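Local coordinates for protein translation initiation factor 4E (PDB 3M94) that binds the trimethylguanosine (m2,2,7G) cap of nematode messenger RNAs and so probably helps to start their translation, at the N,N,7-trimethylguanosine 5'-(trihydrogen diphosphate) site. Numbering follows the deposited sequence.

The N,N,7-trimethylguanosine 5'-(trihydrogen diphosphate) site. Residues 22, 67-69, 121, 123, 128. With M7M (N,N,7-trimethylguanosine 5'-(trihydrogen diphosphate)), chain B.
This is the cap-binding slot of eIF4E, built from a short 3-10 helix, loops and strand ends. It holds M7M, the trimethylguanosine diphosphate analogue of the m2,2,7G cap, which is poorly ordered. Trp22 and Trp68 sandwich the methylated base. Trp22 has CG anti to its backbone N (chi1 -178°), and its indole lies nearly parallel to the base, with its six-membered ring 3.7 Å from the imidazole ring, centroid to centroid. Trp68 covers the opposite face. The N7-methyl CBC sits over its five-membered ring, near the rim, 3.4 Å from Trp68 CE2. The N7-methylated base probably carries a positive charge, which would favour such stacking. The backbone N of Trp68 donates a hydrogen bond to the O6 carbonyl OBB (3.2 Å). Glu69 bends at chi2 (77°), bringing OE1 to the base nitrogen NBE (N1) at 3.2 Å, probably a hydrogen bond. One N2-methyl, CBZ, packs against Met67 CE, 3.7 Å away, and beside the carboxylate of Glu69, which may help accommodate the dimethylated amine. Arg123 NE donates a nearly straight hydrogen bond, in the guanidinium plane, to the beta-phosphate oxygen OBA (3.2 Å, 170° at H). Asn121 CB, at the end of strand 115-121, lies over one guanidinium face. Lys128 NZ forms a salt bridge to beta-phosphate OAY (2.9 Å). The base is held by 3-10 helix 22-25 and loop 67-69; Arg123, in the next loop, and Lys128, on strand 127-133, reach the phosphates.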
loop_
_atom_site.group_PDB
_atom_site.type_symbol
_atom_site.label_atom_id
_atom_site.label_comp_id
_atom_site.label_asym_id
_atom_site.label_seq_id
_atom_site.Cartn_x
_atom_site.Cartn_y
_atom_site.Cartn_z
ATOM N N TRP A 22 10.169 -7.216 16.060
ATOM C CA TRP A 22 9.345 -6.843 14.908
ATOM C C TRP A 22 9.984 -7.276 13.593
ATOM O O TRP A 22 9.342 -7.932 12.764
ATOM C CB TRP A 22 9.069 -5.332 14.886
ATOM C CG TRP A 22 8.177 -4.920 13.738
ATOM C CD1 TRP A 22 6.816 -4.829 13.752
ATOM C CD2 TRP A 22 8.587 -4.570 12.406
ATOM N NE1 TRP A 22 6.350 -4.435 12.515
ATOM C CE2 TRP A 22 7.415 -4.270 11.672
ATOM C CE3 TRP A 22 9.830 -4.474 11.764
ATOM C CZ2 TRP A 22 7.448 -3.884 10.325
ATOM C CZ3 TRP A 22 9.864 -4.095 10.423
ATOM C CH2 TRP A 22 8.676 -3.801 9.720
ATOM N N MET A 67 10.453 -0.855 5.586
ATOM C CA MET A 67 10.727 -0.234 6.875
ATOM C C MET A 67 11.003 1.257 6.734
ATOM O O MET A 67 11.543 1.702 5.717
ATOM C CB MET A 67 11.941 -0.883 7.533
ATOM C CG MET A 67 11.810 -2.375 7.752
ATOM S SD MET A 67 13.353 -3.097 8.319
ATOM C CE MET A 67 13.521 -2.369 9.956
ATOM N N TRP A 68 10.648 2.019 7.769
ATOM C CA TRP A 68 10.952 3.452 7.836
ATOM C C TRP A 68 12.434 3.747 7.585
ATOM O O TRP A 68 12.770 4.733 6.943
ATOM C CB TRP A 68 10.574 4.018 9.209
ATOM C CG TRP A 68 9.189 3.678 9.685
ATOM C CD1 TRP A 68 8.029 3.664 8.943
ATOM C CD2 TRP A 68 8.813 3.340 11.027
ATOM N NE1 TRP A 68 6.962 3.318 9.744
ATOM C CE2 TRP A 68 7.411 3.122 11.026
ATOM C CE3 TRP A 68 9.524 3.202 12.234
ATOM C CZ2 TRP A 68 6.705 2.763 12.188
ATOM C CZ3 TRP A 68 8.822 2.847 13.387
ATOM C CH2 TRP A 68 7.425 2.629 13.351
ATOM N N GLU A 69 13.303 2.870 8.090
ATOM C CA GLU A 69 14.756 3.081 8.111
ATOM C C GLU A 69 15.436 2.948 6.747
ATOM O O GLU A 69 16.467 3.580 6.498
ATOM C CB GLU A 69 15.407 2.117 9.099
ATOM C CG GLU A 69 15.219 2.498 10.582
ATOM C CD GLU A 69 13.819 2.182 11.139
ATOM O OE1 GLU A 69 13.033 1.447 10.485
ATOM O OE2 GLU A 69 13.518 2.666 12.253
ATOM N N ASN A 121 -2.331 -2.923 7.455
ATOM C CA ASN A 121 -2.206 -3.354 8.845
ATOM C C ASN A 121 -3.578 -3.820 9.309
ATOM O O ASN A 121 -4.543 -3.058 9.246
ATOM C CB ASN A 121 -1.721 -2.202 9.743
ATOM C CG ASN A 121 -0.470 -1.518 9.196
ATOM O OD1 ASN A 121 -0.518 -0.355 8.804
ATOM N ND2 ASN A 121 0.653 -2.243 9.161
ATOM N N ARG A 123 -5.808 -4.711 12.341
ATOM C CA ARG A 123 -5.816 -4.417 13.772
ATOM C C ARG A 123 -7.221 -4.558 14.410
ATOM O O ARG A 123 -8.244 -4.503 13.713
ATOM C CB ARG A 123 -5.252 -3.002 14.029
ATOM C CG ARG A 123 -3.817 -2.730 13.525
ATOM C CD ARG A 123 -2.759 -3.549 14.281
ATOM N NE ARG A 123 -1.395 -3.344 13.771
ATOM C CZ ARG A 123 -0.832 -4.007 12.754
ATOM N NH1 ARG A 123 -1.497 -4.945 12.083
ATOM N NH2 ARG A 123 0.417 -3.729 12.402
ATOM N N LYS A 128 -5.836 -0.400 8.643
ATOM C CA LYS A 128 -5.235 0.711 7.920
ATOM C C LYS A 128 -4.632 0.227 6.594
ATOM O O LYS A 128 -3.894 -0.765 6.562
ATOM C CB LYS A 128 -4.145 1.371 8.771
ATOM C CG LYS A 128 -4.682 2.045 10.055
ATOM C CD LYS A 128 -3.585 2.591 10.955
ATOM C CE LYS A 128 -2.835 1.493 11.683
ATOM N NZ LYS A 128 -2.040 2.083 12.798
HETATM O OAX M7M B . 0.167 0.941 16.319
HETATM O OAY M7M B . -1.532 -0.003 14.798
HETATM P PAZ M7M B . -0.078 -0.077 15.103
HETATM O OBA M7M B . 0.525 -1.395 15.452
HETATM O OBB M7M B . 9.885 0.137 10.191
HETATM C CBC M7M B . 7.145 -0.111 10.135
HETATM O OBD M7M B . 0.742 0.516 13.859
HETATM N NBE M7M B . 10.972 -0.418 12.065
HETATM C CBF M7M B . 9.857 -0.280 11.358
HETATM C CBG M7M B . 8.694 -0.607 11.991
HETATM N NBH M7M B . 7.489 -0.544 11.495
HETATM C CBI M7M B . 6.668 -0.950 12.446
HETATM O OBJ M7M B . 1.079 -1.532 12.474
HETATM P PBK M7M B . 1.764 -0.332 12.961
HETATM O OBL M7M B . 2.440 0.612 12.038
HETATM C CBM M7M B . 10.916 -0.860 13.319
HETATM N NBN M7M B . 9.780 -1.181 13.941
HETATM C CBO M7M B . 8.643 -1.054 13.267
HETATM N NBP M7M B . 7.375 -1.268 13.520
HETATM C CBQ M7M B . 6.827 -1.758 14.783
HETATM O OBR M7M B . 5.420 -1.889 14.715
HETATM C CBS M7M B . 4.753 -0.832 15.383
HETATM C CBT M7M B . 3.900 -0.069 14.395
HETATM O OBU M7M B . 2.772 -0.842 14.070
HETATM N NBV M7M B . 12.073 -0.965 13.948
HETATM C CBW M7M B . 12.108 -1.435 15.306
HETATM C CBX M7M B . 7.111 -0.701 15.804
HETATM C CBY M7M B . 5.843 0.107 15.813
HETATM C CBZ M7M B . 13.281 -0.600 13.248
HETATM O OCA M7M B . 7.308 -1.379 17.032
HETATM O OCB M7M B . 5.543 0.632 17.095
#